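Local coordinates for D-2-hydroxyacid dehydrogensase protein (Ketogulonicigenium vulgare, PDB 4LSW) that probably catalyses the reversible, nicotinamide-cofactor-dependent oxidation of D-2-hydroxyacids to 2-oxoacids, at residues P66-I71 / R89-T94; N95-L100 / G294-D299; H213-D218 / S236-E241; A256-E261 / H281-T286. One frame throughout, in Å; residues are numbered along the deposited sequence.

Contact 1. Residues P66-I71 / R89-T94; sequences PNLELI and RGIQVT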
loop_
_atom_site.group_PDB
_atom_site.type_symbol
_atom_site.label_atom_id
_atom_site.label_comp_id
_atom_site.label_asym_id
_atom_site.label_seq_id
_atom_site.Cartn_x
_atom_site.Cartn_y
_atom_site.Cartn_z
ATOM N N PRO A 66 16.713 -7.172 -25.712
ATOM C CA PRO A 66 17.505 -8.404 -25.613
ATOM C C PRO A 66 18.755 -8.280 -24.750
ATOM O O PRO A 66 19.311 -9.306 -24.348
ATOM C CB PRO A 66 17.897 -8.686 -27.073
ATOM C CG PRO A 66 17.814 -7.354 -27.753
ATOM C CD PRO A 66 16.671 -6.647 -27.090
ATOM N N ASN A 67 19.188 -7.055 -24.474
ATOM C CA ASN A 67 20.372 -6.825 -23.670
ATOM C C ASN A 67 20.029 -6.270 -22.290
ATOM O O ASN A 67 20.894 -5.772 -21.578
ATOM C CB ASN A 67 21.334 -5.908 -24.421
ATOM C CG ASN A 67 21.782 -6.508 -25.742
ATOM O OD1 ASN A 67 22.268 -7.637 -25.785
ATOM N ND2 ASN A 67 21.586 -5.769 -26.829
ATOM N N LEU A 68 18.757 -6.396 -21.920
ATOM C CA LEU A 68 18.283 -5.998 -20.588
ATOM C C LEU A 68 19.029 -6.697 -19.444
ATOM O O LEU A 68 19.244 -7.914 -19.475
ATOM C CB LEU A 68 16.787 -6.292 -20.475
ATOM C CG LEU A 68 16.067 -5.778 -19.225
ATOM C CD1 LEU A 68 16.125 -4.259 -19.131
ATOM C CD2 LEU A 68 14.623 -6.259 -19.234
ATOM N N GLU A 69 19.395 -5.920 -18.425
ATOM C CA GLU A 69 20.143 -6.438 -17.279
ATOM C C GLU A 69 19.341 -6.360 -15.983
ATOM O O GLU A 69 19.482 -7.206 -15.084
ATOM C CB GLU A 69 21.449 -5.656 -17.101
ATOM C CG GLU A 69 22.401 -5.770 -18.289
ATOM C CD GLU A 69 23.562 -4.786 -18.233
ATOM O OE1 GLU A 69 23.728 -4.074 -17.217
ATOM O OE2 GLU A 69 24.314 -4.718 -19.229
ATOM N N LEU A 70 18.493 -5.344 -15.894
ATOM C CA LEU A 70 17.894 -4.974 -14.621
ATOM C C LEU A 70 16.565 -4.285 -14.825
ATOM O O LEU A 70 16.416 -3.455 -15.719
ATOM C CB LEU A 70 18.836 -4.025 -13.868
ATOM C CG LEU A 70 18.259 -3.304 -12.643
ATOM C CD1 LEU A 70 17.916 -4.273 -11.527
ATOM C CD2 LEU A 70 19.224 -2.255 -12.139
ATOM N N ILE A 71 15.592 -4.644 -13.997
ATOM C CA ILE A 71 14.342 -3.902 -13.937
ATOM C C ILE A 71 14.221 -3.364 -12.524
ATOM O O ILE A 71 14.194 -4.136 -11.565
ATOM C CB ILE A 71 13.124 -4.788 -14.261
ATOM C CG1 ILE A 71 13.254 -5.369 -15.671
ATOM C CG2 ILE A 71 11.840 -3.974 -14.146
ATOM C CD1 ILE A 71 12.250 -6.475 -15.991
ATOM N N ARG A 89 16.132 -15.245 -18.289
ATOM C CA ARG A 89 17.108 -14.411 -18.989
ATOM C C ARG A 89 18.243 -13.866 -18.134
ATOM O O ARG A 89 19.139 -13.194 -18.643
ATOM C CB ARG A 89 16.379 -13.252 -19.672
ATOM C CG ARG A 89 15.425 -13.726 -20.732
ATOM C CD ARG A 89 14.657 -12.591 -21.357
ATOM N NE ARG A 89 14.177 -12.978 -22.677
ATOM C CZ ARG A 89 13.188 -13.840 -22.885
ATOM N NH1 ARG A 89 12.554 -14.401 -21.859
ATOM N NH2 ARG A 89 12.827 -14.140 -24.124
ATOM N N GLY A 90 18.211 -14.150 -16.837
ATOM C CA GLY A 90 19.234 -13.637 -15.951
ATOM C C GLY A 90 19.000 -12.180 -15.608
ATOM O O GLY A 90 19.904 -11.493 -15.154
ATOM N N ILE A 91 17.774 -11.711 -15.814
ATOM C CA ILE A 91 17.440 -10.329 -15.487
ATOM C C ILE A 91 17.155 -10.200 -13.990
ATOM O O ILE A 91 16.389 -10.985 -13.427
ATOM C CB ILE A 91 16.240 -9.834 -16.306
ATOM C CG1 ILE A 91 16.592 -9.837 -17.794
ATOM C CG2 ILE A 91 15.800 -8.439 -15.863
ATOM C CD1 ILE A 91 15.381 -9.819 -18.690
ATOM N N GLN A 92 17.781 -9.209 -13.361
ATOM C CA GLN A 92 17.586 -8.938 -11.943
ATOM C C GLN A 92 16.503 -7.877 -11.741
ATOM O O GLN A 92 16.231 -7.086 -12.638
ATOM C CB GLN A 92 18.908 -8.496 -11.316
ATOM C CG GLN A 92 19.997 -9.568 -11.406
ATOM C CD GLN A 92 21.360 -9.053 -10.988
ATOM O OE1 GLN A 92 21.648 -8.917 -9.800
ATOM N NE2 GLN A 92 22.208 -8.757 -11.970
ATOM N N VAL A 93 15.876 -7.880 -10.565
ATOM C CA VAL A 93 14.789 -6.948 -10.268
ATOM C C VAL A 93 15.006 -6.322 -8.887
ATOM O O VAL A 93 15.437 -7.014 -7.970
ATOM C CB VAL A 93 13.412 -7.652 -10.326
ATOM C CG1 VAL A 93 12.277 -6.655 -10.109
ATOM C CG2 VAL A 93 13.216 -8.382 -11.657
ATOM N N THR A 94 14.745 -5.020 -8.754
ATOM C CA THR A 94 14.786 -4.351 -7.447
ATOM C C THR A 94 13.458 -3.644 -7.186
ATOM O O THR A 94 12.728 -3.320 -8.123
ATOM C CB THR A 94 15.929 -3.299 -7.344
ATOM O OG1 THR A 94 15.699 -2.239 -8.279
ATOM C CG2 THR A 94 17.292 -3.931 -7.597
HETATM O O HOH W 1 20.579 -10.287 -18.479
HETATM O O HOH W 2 21.364 -9.140 -14.884
#

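Contact 2. Residues N95-L100 / G294-D299; sequences NTPDVL and GQLLRD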
loop_
_atom_site.group_PDB
_atom_site.type_symbol
_atom_site.label_atom_id
_atom_site.label_comp_id
_atom_site.label_asym_id
_atom_site.label_seq_id
_atom_site.Cartn_x
_atom_site.Cartn_y
_atom_site.Cartn_z
ATOM N N ASN A 95 13.146 -3.404 -5.914
ATOM C CA ASN A 95 11.981 -2.592 -5.563
ATOM C C ASN A 95 12.381 -1.500 -4.569
ATOM O O ASN A 95 13.577 -1.226 -4.393
ATOM C CB ASN A 95 10.836 -3.458 -5.011
ATOM C CG ASN A 95 11.179 -4.119 -3.685
ATOM O OD1 ASN A 95 12.344 -4.268 -3.328
ATOM N ND2 ASN A 95 10.147 -4.529 -2.953
ATOM N N THR A 96 11.396 -0.867 -3.930
ATOM C CA THR A 96 11.696 0.153 -2.912
ATOM C C THR A 96 10.954 -0.099 -1.594
ATOM O O THR A 96 9.960 0.570 -1.301
ATOM C CB THR A 96 11.399 1.573 -3.413
ATOM O OG1 THR A 96 9.995 1.736 -3.635
ATOM C CG2 THR A 96 12.150 1.850 -4.712
ATOM N N PRO A 97 11.448 -1.057 -0.800
ATOM C CA PRO A 97 10.807 -1.459 0.457
ATOM C C PRO A 97 11.223 -0.597 1.640
ATOM O O PRO A 97 12.192 0.161 1.540
ATOM C CB PRO A 97 11.349 -2.867 0.666
ATOM C CG PRO A 97 12.733 -2.805 0.110
ATOM C CD PRO A 97 12.670 -1.842 -1.060
ATOM N N ASP A 98 10.471 -0.725 2.734
ATOM C CA ASP A 98 10.822 -0.183 4.057
ATOM C C ASP A 98 10.625 1.322 4.221
ATOM O O ASP A 98 10.194 1.789 5.284
ATOM C CB ASP A 98 12.241 -0.591 4.468
ATOM C CG ASP A 98 12.383 -2.087 4.651
ATOM O OD1 ASP A 98 11.426 -2.713 5.157
ATOM O OD2 ASP A 98 13.447 -2.638 4.293
ATOM N N VAL A 99 10.931 2.083 3.183
ATOM C CA VAL A 99 10.884 3.532 3.313
ATOM C C VAL A 99 9.482 4.116 3.501
ATOM O O VAL A 99 9.356 5.277 3.890
ATOM C CB VAL A 99 11.583 4.221 2.128
ATOM C CG1 VAL A 99 13.072 3.955 2.185
ATOM C CG2 VAL A 99 11.004 3.722 0.832
ATOM N N LEU A 100 8.436 3.323 3.253
ATOM C CA LEU A 100 7.059 3.807 3.370
ATOM C C LEU A 100 6.320 3.332 4.631
ATOM O O LEU A 100 5.179 3.735 4.884
ATOM C CB LEU A 100 6.231 3.442 2.124
ATOM C CG LEU A 100 6.027 1.999 1.636
ATOM C CD1 LEU A 100 5.459 1.056 2.677
ATOM C CD2 LEU A 100 5.108 2.014 0.424
ATOM N N GLY A 294 11.904 7.333 -4.394
ATOM C CA GLY A 294 12.564 7.753 -5.617
ATOM C C GLY A 294 14.072 7.641 -5.514
ATOM O O GLY A 294 14.734 7.191 -6.448
ATOM N N GLN A 295 14.617 8.054 -4.372
ATOM C CA GLN A 295 16.051 7.963 -4.122
ATOM C C GLN A 295 16.538 6.518 -4.171
ATOM O O GLN A 295 17.620 6.230 -4.690
ATOM C CB GLN A 295 16.396 8.582 -2.761
ATOM C CG GLN A 295 17.897 8.705 -2.493
ATOM C CD GLN A 295 18.567 9.728 -3.392
ATOM O OE1 GLN A 295 18.218 10.912 -3.378
ATOM N NE2 GLN A 295 19.530 9.274 -4.189
ATOM N N LEU A 296 15.730 5.610 -3.631
ATOM C CA LEU A 296 16.075 4.194 -3.585
ATOM C C LEU A 296 16.061 3.574 -4.981
ATOM O O LEU A 296 16.948 2.793 -5.333
ATOM C CB LEU A 296 15.107 3.466 -2.650
ATOM C CG LEU A 296 15.410 2.006 -2.318
ATOM C CD1 LEU A 296 16.882 1.814 -1.974
ATOM C CD2 LEU A 296 14.511 1.549 -1.166
ATOM N N LEU A 297 15.045 3.918 -5.764
ATOM C CA LEU A 297 15.000 3.506 -7.160
ATOM C C LEU A 297 16.276 3.962 -7.861
ATOM O O LEU A 297 16.961 3.174 -8.511
ATOM C CB LEU A 297 13.788 4.120 -7.851
ATOM C CG LEU A 297 13.758 3.939 -9.370
ATOM C CD1 LEU A 297 13.078 2.634 -9.772
ATOM C CD2 LEU A 297 13.069 5.121 -10.022
ATOM N N ARG A 298 16.610 5.236 -7.706
ATOM C CA ARG A 298 17.789 5.751 -8.378
ATOM C C ARG A 298 19.075 5.120 -7.836
ATOM O O ARG A 298 19.985 4.810 -8.608
ATOM C CB ARG A 298 17.823 7.274 -8.296
ATOM C CG ARG A 298 16.686 7.920 -9.065
ATOM C CD ARG A 298 16.781 9.436 -9.053
ATOM N NE ARG A 298 16.288 10.048 -7.817
ATOM C CZ ARG A 298 17.059 10.638 -6.909
ATOM N NH1 ARG A 298 18.374 10.687 -7.076
ATOM N NH2 ARG A 298 16.512 11.190 -5.833
ATOM N N ASP A 299 19.154 4.904 -6.524
ATOM C CA ASP A 299 20.368 4.321 -5.953
ATOM C C ASP A 299 20.623 2.893 -6.442
ATOM O O ASP A 299 21.768 2.485 -6.604
ATOM C CB ASP A 299 20.357 4.376 -4.420
ATOM C CG ASP A 299 20.518 5.786 -3.879
ATOM O OD1 ASP A 299 20.920 6.687 -4.646
ATOM O OD2 ASP A 299 20.248 5.988 -2.676
#

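Contact 3. Residues H213-D218 / S236-E241; sequences HIVGRD and SNIDEE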
loop_
_atom_site.group_PDB
_atom_site.type_symbol
_atom_site.label_atom_id
_atom_site.label_comp_id
_atom_site.label_asym_id
_atom_site.label_seq_id
_atom_site.Cartn_x
_atom_site.Cartn_y
_atom_site.Cartn_z
ATOM N N HIS A 213 -7.400 -15.861 6.693
ATOM C CA HIS A 213 -7.043 -14.461 6.931
ATOM C C HIS A 213 -7.750 -13.505 5.965
ATOM O O HIS A 213 -7.586 -12.284 6.032
ATOM C CB HIS A 213 -5.521 -14.282 6.862
ATOM C CG HIS A 213 -4.783 -15.032 7.929
ATOM N ND1 HIS A 213 -3.683 -15.816 7.668
ATOM C CD2 HIS A 213 -5.002 -15.112 9.265
ATOM C CE1 HIS A 213 -3.254 -16.356 8.799
ATOM N NE2 HIS A 213 -4.036 -15.943 9.779
ATOM N N ILE A 214 -8.538 -14.064 5.061
ATOM C CA ILE A 214 -9.334 -13.256 4.152
ATOM C C ILE A 214 -10.501 -12.579 4.894
ATOM O O ILE A 214 -11.155 -13.209 5.739
ATOM C CB ILE A 214 -9.880 -14.140 3.007
ATOM C CG1 ILE A 214 -8.724 -14.709 2.181
ATOM C CG2 ILE A 214 -10.868 -13.365 2.144
ATOM C CD1 ILE A 214 -9.140 -15.825 1.223
ATOM N N VAL A 215 -10.755 -11.307 4.587
ATOM C CA VAL A 215 -11.815 -10.556 5.251
ATOM C C VAL A 215 -13.115 -10.650 4.466
ATOM O O VAL A 215 -13.371 -9.851 3.564
ATOM C CB VAL A 215 -11.440 -9.074 5.466
ATOM C CG1 VAL A 215 -12.533 -8.345 6.247
ATOM C CG2 VAL A 215 -10.114 -8.981 6.199
ATOM N N GLY A 216 -13.927 -11.636 4.824
ATOM C CA GLY A 216 -15.226 -11.813 4.204
ATOM C C GLY A 216 -16.362 -11.577 5.186
ATOM O O GLY A 216 -16.162 -11.003 6.262
ATOM N N ARG A 217 -17.559 -12.036 4.831
ATOM C CA ARG A 217 -18.739 -11.843 5.678
ATOM C C ARG A 217 -18.527 -12.312 7.124
ATOM O O ARG A 217 -18.917 -11.612 8.055
ATOM C CB ARG A 217 -19.975 -12.548 5.091
ATOM C CG ARG A 217 -21.201 -12.493 6.001
ATOM C CD ARG A 217 -22.434 -13.160 5.367
ATOM N NE ARG A 217 -23.266 -12.214 4.634
ATOM C CZ ARG A 217 -24.483 -11.836 5.015
ATOM N NH1 ARG A 217 -25.029 -12.329 6.120
ATOM N NH2 ARG A 217 -25.168 -10.973 4.281
ATOM N N ASP A 218 -17.919 -13.483 7.321
ATOM C CA ASP A 218 -17.763 -13.993 8.677
ATOM C C ASP A 218 -16.849 -13.114 9.537
ATOM O O ASP A 218 -17.149 -12.862 10.706
ATOM C CB ASP A 218 -17.286 -15.457 8.676
ATOM C CG ASP A 218 -18.356 -16.422 8.201
ATOM O OD1 ASP A 218 -19.549 -16.085 8.298
ATOM O OD2 ASP A 218 -17.984 -17.520 7.740
ATOM N N SER A 236 -7.916 -6.440 -2.602
ATOM C CA SER A 236 -8.322 -7.820 -2.903
ATOM C C SER A 236 -8.570 -8.687 -1.667
ATOM O O SER A 236 -9.219 -9.734 -1.747
ATOM C CB SER A 236 -7.298 -8.505 -3.816
ATOM O OG SER A 236 -6.015 -8.559 -3.216
ATOM N N ASN A 237 -8.059 -8.253 -0.523
ATOM C CA ASN A 237 -8.206 -9.043 0.690
ATOM C C ASN A 237 -9.478 -8.764 1.472
ATOM O O ASN A 237 -9.721 -9.382 2.514
ATOM C CB ASN A 237 -6.982 -8.890 1.578
ATOM C CG ASN A 237 -5.839 -9.767 1.128
ATOM O OD1 ASN A 237 -6.055 -10.842 0.560
ATOM N ND2 ASN A 237 -4.620 -9.319 1.373
ATOM N N ILE A 238 -10.299 -7.851 0.960
ATOM C CA ILE A 238 -11.619 -7.606 1.536
ATOM C C ILE A 238 -12.724 -7.834 0.503
ATOM O O ILE A 238 -12.634 -7.373 -0.639
ATOM C CB ILE A 238 -11.720 -6.196 2.129
ATOM C CG1 ILE A 238 -10.654 -6.020 3.216
ATOM C CG2 ILE A 238 -13.107 -5.944 2.708
ATOM C CD1 ILE A 238 -10.672 -4.663 3.873
ATOM N N ASP A 239 -13.755 -8.566 0.916
ATOM C CA ASP A 239 -14.949 -8.746 0.098
ATOM C C ASP A 239 -15.770 -7.456 0.192
ATOM O O ASP A 239 -16.476 -7.228 1.179
ATOM C CB ASP A 239 -15.752 -9.947 0.617
ATOM C CG ASP A 239 -16.979 -10.266 -0.234
ATOM O OD1 ASP A 239 -17.502 -9.376 -0.926
ATOM O OD2 ASP A 239 -17.426 -11.432 -0.180
ATOM N N GLU A 240 -15.676 -6.607 -0.825
ATOM C CA GLU A 240 -16.367 -5.313 -0.801
ATOM C C GLU A 240 -17.891 -5.414 -0.816
ATOM O O GLU A 240 -18.571 -4.589 -0.212
ATOM C CB GLU A 240 -15.883 -4.388 -1.929
ATOM C CG GLU A 240 -14.434 -3.931 -1.768
ATOM C CD GLU A 240 -14.066 -2.770 -2.675
ATOM O OE1 GLU A 240 -14.920 -2.298 -3.459
ATOM O OE2 GLU A 240 -12.905 -2.322 -2.594
ATOM N N GLU A 241 -18.429 -6.416 -1.509
ATOM C CA GLU A 241 -19.873 -6.634 -1.483
ATOM C C GLU A 241 -20.358 -7.002 -0.087
ATOM O O GLU A 241 -21.379 -6.491 0.383
ATOM C CB GLU A 241 -20.264 -7.731 -2.475
ATOM C CG GLU A 241 -20.164 -7.313 -3.940
ATOM C CD GLU A 241 -21.158 -6.226 -4.337
ATOM O OE1 GLU A 241 -22.156 -6.006 -3.620
ATOM O OE2 GLU A 241 -20.930 -5.589 -5.381
HETATM O O HOH W 3 -17.915 -12.992 2.091
#

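Contact 4. Residues A256-E261 / H281-T286; sequences ALDVFE and HHASGT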
loop_
_atom_site.group_PDB
_atom_site.type_symbol
_atom_site.label_atom_id
_atom_site.label_comp_id
_atom_site.label_asym_id
_atom_site.label_seq_id
_atom_site.Cartn_x
_atom_site.Cartn_y
_atom_site.Cartn_z
ATOM N N ALA A 256 -12.891 2.585 7.735
ATOM C CA ALA A 256 -12.016 3.647 7.270
ATOM C C ALA A 256 -11.113 3.029 6.224
ATOM O O ALA A 256 -10.372 2.098 6.509
ATOM C CB ALA A 256 -11.211 4.213 8.437
ATOM N N LEU A 257 -11.220 3.503 4.983
ATOM C CA LEU A 257 -10.597 2.817 3.859
ATOM C C LEU A 257 -9.699 3.751 3.066
ATOM O O LEU A 257 -10.122 4.855 2.714
ATOM C CB LEU A 257 -11.690 2.261 2.939
ATOM C CG LEU A 257 -12.746 1.355 3.587
ATOM C CD1 LEU A 257 -13.822 1.014 2.562
ATOM C CD2 LEU A 257 -12.143 0.075 4.125
ATOM N N ASP A 258 -8.470 3.306 2.810
ATOM C CA ASP A 258 -7.510 4.055 2.014
ATOM C C ASP A 258 -7.299 3.353 0.673
ATOM O O ASP A 258 -6.595 3.856 -0.181
ATOM C CB ASP A 258 -6.180 4.215 2.783
ATOM C CG ASP A 258 -5.182 5.156 2.085
ATOM O OD1 ASP A 258 -5.541 6.326 1.802
ATOM O OD2 ASP A 258 -4.039 4.697 1.838
ATOM N N VAL A 259 -7.921 2.195 0.477
ATOM C CA VAL A 259 -7.725 1.470 -0.769
ATOM C C VAL A 259 -9.045 0.842 -1.195
ATOM O O VAL A 259 -9.863 0.462 -0.350
ATOM C CB VAL A 259 -6.683 0.383 -0.590
ATOM C CG1 VAL A 259 -7.179 -0.575 0.418
ATOM C CG2 VAL A 259 -6.360 -0.317 -1.911
ATOM N N PHE A 260 -9.264 0.770 -2.506
ATOM C CA PHE A 260 -10.543 0.307 -3.043
ATOM C C PHE A 260 -10.335 -0.458 -4.344
ATOM O O PHE A 260 -9.419 -0.158 -5.104
ATOM C CB PHE A 260 -11.462 1.490 -3.359
ATOM C CG PHE A 260 -11.648 2.467 -2.229
ATOM C CD1 PHE A 260 -10.710 3.467 -1.995
ATOM C CD2 PHE A 260 -12.784 2.423 -1.438
ATOM C CE1 PHE A 260 -10.894 4.376 -0.963
ATOM C CE2 PHE A 260 -12.980 3.331 -0.411
ATOM C CZ PHE A 260 -12.023 4.317 -0.175
ATOM N N GLU A 261 -11.197 -1.438 -4.606
ATOM C CA GLU A 261 -11.193 -2.106 -5.904
ATOM C C GLU A 261 -11.499 -1.080 -6.987
ATOM O O GLU A 261 -12.428 -0.280 -6.848
ATOM C CB GLU A 261 -12.232 -3.233 -5.943
ATOM C CG GLU A 261 -11.873 -4.466 -5.123
ATOM C CD GLU A 261 -10.752 -5.303 -5.718
ATOM O OE1 GLU A 261 -10.293 -5.020 -6.847
ATOM O OE2 GLU A 261 -10.323 -6.261 -5.046
ATOM N N HIS A 281 -6.076 6.627 -1.279
ATOM C CA HIS A 281 -4.845 5.842 -1.309
ATOM C C HIS A 281 -3.582 6.671 -1.130
ATOM O O HIS A 281 -2.692 6.683 -1.985
ATOM C CB HIS A 281 -4.764 4.943 -2.546
ATOM C CG HIS A 281 -3.922 3.722 -2.338
ATOM N ND1 HIS A 281 -3.988 2.614 -3.160
ATOM C CD2 HIS A 281 -3.009 3.426 -1.383
ATOM C CE1 HIS A 281 -3.139 1.699 -2.728
ATOM N NE2 HIS A 281 -2.532 2.165 -1.651
ATOM N N HIS A 282 -3.511 7.353 0.006
ATOM C CA HIS A 282 -2.344 8.174 0.281
ATOM C C HIS A 282 -1.637 7.805 1.581
ATOM O O HIS A 282 -0.939 8.645 2.156
ATOM C CB HIS A 282 -2.678 9.679 0.241
ATOM C CG HIS A 282 -3.460 10.178 1.419
ATOM N ND1 HIS A 282 -3.234 11.414 1.994
ATOM C CD2 HIS A 282 -4.484 9.627 2.114
ATOM C CE1 HIS A 282 -4.071 11.594 2.997
ATOM N NE2 HIS A 282 -4.851 10.529 3.086
ATOM N N ALA A 283 -1.782 6.563 2.037
ATOM C CA ALA A 283 -1.029 6.133 3.225
ATOM C C ALA A 283 0.483 6.370 3.127
ATOM O O ALA A 283 1.126 6.715 4.123
ATOM C CB ALA A 283 -1.313 4.669 3.556
ATOM N N SER A 284 1.056 6.213 1.937
ATOM C CA SER A 284 2.482 6.478 1.757
ATOM C C SER A 284 2.731 7.887 1.210
ATOM O O SER A 284 3.863 8.231 0.868
ATOM C CB SER A 284 3.116 5.444 0.829
ATOM O OG SER A 284 2.656 5.611 -0.496
ATOM N N GLY A 285 1.672 8.693 1.161
ATOM C CA GLY A 285 1.724 10.003 0.526
ATOM C C GLY A 285 2.344 11.149 1.321
ATOM O O GLY A 285 1.671 12.135 1.610
ATOM N N THR A 286 3.617 11.035 1.670
ATOM C CA THR A 286 4.304 12.179 2.261
ATOM C C THR A 286 5.481 12.574 1.386
ATOM O O THR A 286 6.008 11.756 0.621
ATOM C CB THR A 286 4.821 11.921 3.696
ATOM O OG1 THR A 286 5.842 10.925 3.659
ATOM C CG2 THR A 286 3.690 11.484 4.617
#

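Contact 1. Residues P66-I71 / R89-T94
Ile91 packs against Leu68 and Ile71, and its side chain can be followed branch by branch. At CB, Ile91 CG2 stands anti to the backbone N and reaches Ile71 CG1 at 4.0 Å, the two side chains crossing obliquely. The other branch starts with Ile91 CG1, which lies 3.7 Å from Leu68 O. It ends in Ile91 CD1, which meets Leu68 CD2 at 3.7 Å, with the leucine crossing at about a right angle. Beyond this apolar group the backbones run parallel. Gln92 N gives a nearly straight bond to Glu69 O (3.1 Å, 171° at the hydrogen), while Ile71 N donates to Gln92 O at 2.9 Å. Thr94 N then bonds to Ile71 O at 3.0 Å. Glu69 O is gripped twice, since a water also donates to it; the same water donates to Gly90 O and accepts from Gln92 NE2, so it joins the two chains just ahead of the first bridged pair, Leu70 and Gln92. Gly90 has a positive phi, 78°, and there the chain leaves helix 83-89. Leu70 and Gln92 point to one face of the sheet, where Leu70 packs on helix 287-306. Ile71 and Val93 point to the other, against Cys86 of helix 83-89. This is a classic beta-alpha-beta crossover: strand 70-74, helix 83-89 and strand 92-94, two neighbouring parallel strands joined through a helix.

Contact 2. Residues N95-L100 / G294-D299
Leu296 reaches from its helix into the loop that carries Thr96, Pro97 and Val99, and apolar contact accounts for nearly all of the meeting. In the leucine, chi1 -172° puts CG anti to the backbone N; beyond it, Leu296 CD2 does most of the touching: it lies 3.6 Å from Thr96 CA, 3.9 Å from Pro97 CD and 4.4 Å from Val99 CG1. Leu296 and the proline ring cross at about a right angle, whereas Leu296 and Thr96 slide past each other in opposite directions. Thr96 CG2 in turn rests on the helix backbone, 3.7 Å from Leu297 N, and also touches Leu297 CB at 4.2 Å.

No polar bond joins the two segments; each has its polar partners elsewhere or within itself. The threonine is a worked example of a divided side chain: its methyl serves the helix, while OG1 bonds to Gly75 N. Asn95 ND2 is likewise tied to Val76 O. On the helix, Gln295 NE2 donates to Asp299 OD1 at 3.0 Å, the acceptor lying in the amide plane but being met from above its own carboxylate plane. Gln295 CA stands 3.6 Å above the plane of the Arg298 guanidinium, offset toward its rim, and NE of that arginine forms a salt bridge with Asp16.

The loop leaves strand 92-94 and leads into helix 101-116, and helix 287-306 lies against it. This is consistent with the two interdomain connections of D-2-hydroxyacid dehydrogenases, the loop of one meeting the helix of the other.

Contact 3. Residues H213-D218 / S236-E241
Two helix-entry loops at the C-terminal edge of the parallel Rossmann-type sheet are stitched together where Val215 lies beside Ile238. A single backbone bridge does the stitching, and Val215 supplies both of its bonds. Val215 N donates to Asn237 O at 3.0 Å, and Val215 O accepts from Asp239 N at 3.0 Å in a nearly straight bond (173° at the hydrogen). Val215 CB sits 3.4 Å from Asn237 O and 3.9 Å from Ile238 CG1. The two side chains continue onto the sheet, Val215 against Leu151 and Ile238 against Leu229 and Asn231. In a Rossmann fold such loops follow the strands and lead into the next helices, on the edge where the dinucleotide usually binds. Here Gly216 and Asp239 are the N-caps of helices 217-223 and 240-249. Asp239 CG is anti to the backbone N (chi1 -176°); beyond it, OD1 caps Ala242 N of its own helix. The other oxygen serves the neighbour instead: Asp239 OD2 accepts from a water at 2.8 Å, and that water takes the bond from Arg217 N at 2.9 Å, so one carboxylate attends two helix starts. Asn237 is pinned by its amide, ND2 to Ala207 O and OD1 to Ala209 N.

Contact 4. Residues A256-E261 / H281-T286
Asp258 grips two successive backbone N-H groups, those of His282 and Ala283, with one carboxylate. Asp258 OD1 takes His282 N on its syn lone pair at 2.9 Å; Asp258 OD2 takes Ala283 N, also at 2.9 Å, on the syn side but 30° out of the carboxylate plane. The aspartate CB points toward 281-286, and chi1 -172° sets CG anti to the backbone N. Ala283 CB lies only 3.2 Å from Asp258 OD2, so the fork is closely fitted. At the His282 ring, Asp258 OD1 lies in plane at the edge, 3.5 Å from His282 CD2, while NE2 of that ring bonds to Gln279 OE1. This joins the loops that follow neighbouring strands 254-257 and 276-278 of the Rossmann-type sheet; the N-H groups it holds are those of the first two residues of a type I turn, His282 to Gly285, which leads to Thr286, the N-cap of helix 287-306. His281, with a positive phi of 42°, turns its ring beside Val259: the two side chains point the same way, Val259 CB lies over one ring face, offset toward the rim, and Val259 CG2 comes to 3.9 Å of His281 CE1. His281 ND1 is bonded to Glu263 OE2, consistent with the histidine-glutamate pair of D-2-hydroxyacid dehydrogenase active sites. The second oxygen of that glutamate, OE1, holds Phe260 N.

From the N terminus, contact 1 comes first and closes the short loop around helix 83-89 within the six-stranded sheet. Its second segment runs directly into contact 2, which opens at Asn95 and closes almost two hundred residues later on helix 287-306, enclosing the whole seven-stranded parallel sheet. Contacts 3 and 4 are nested inside that long loop, one after the other, and neither crosses the other. Helix 240-249 leads from contact 3 to strand 254-257 of contact 4, where Glu240 OE2 probably bonds to Glu261 N. Contact 4 in turn touches contact 2 through Leu100 and Ser284, linking the domain crossing to the ends of the parallel sheet.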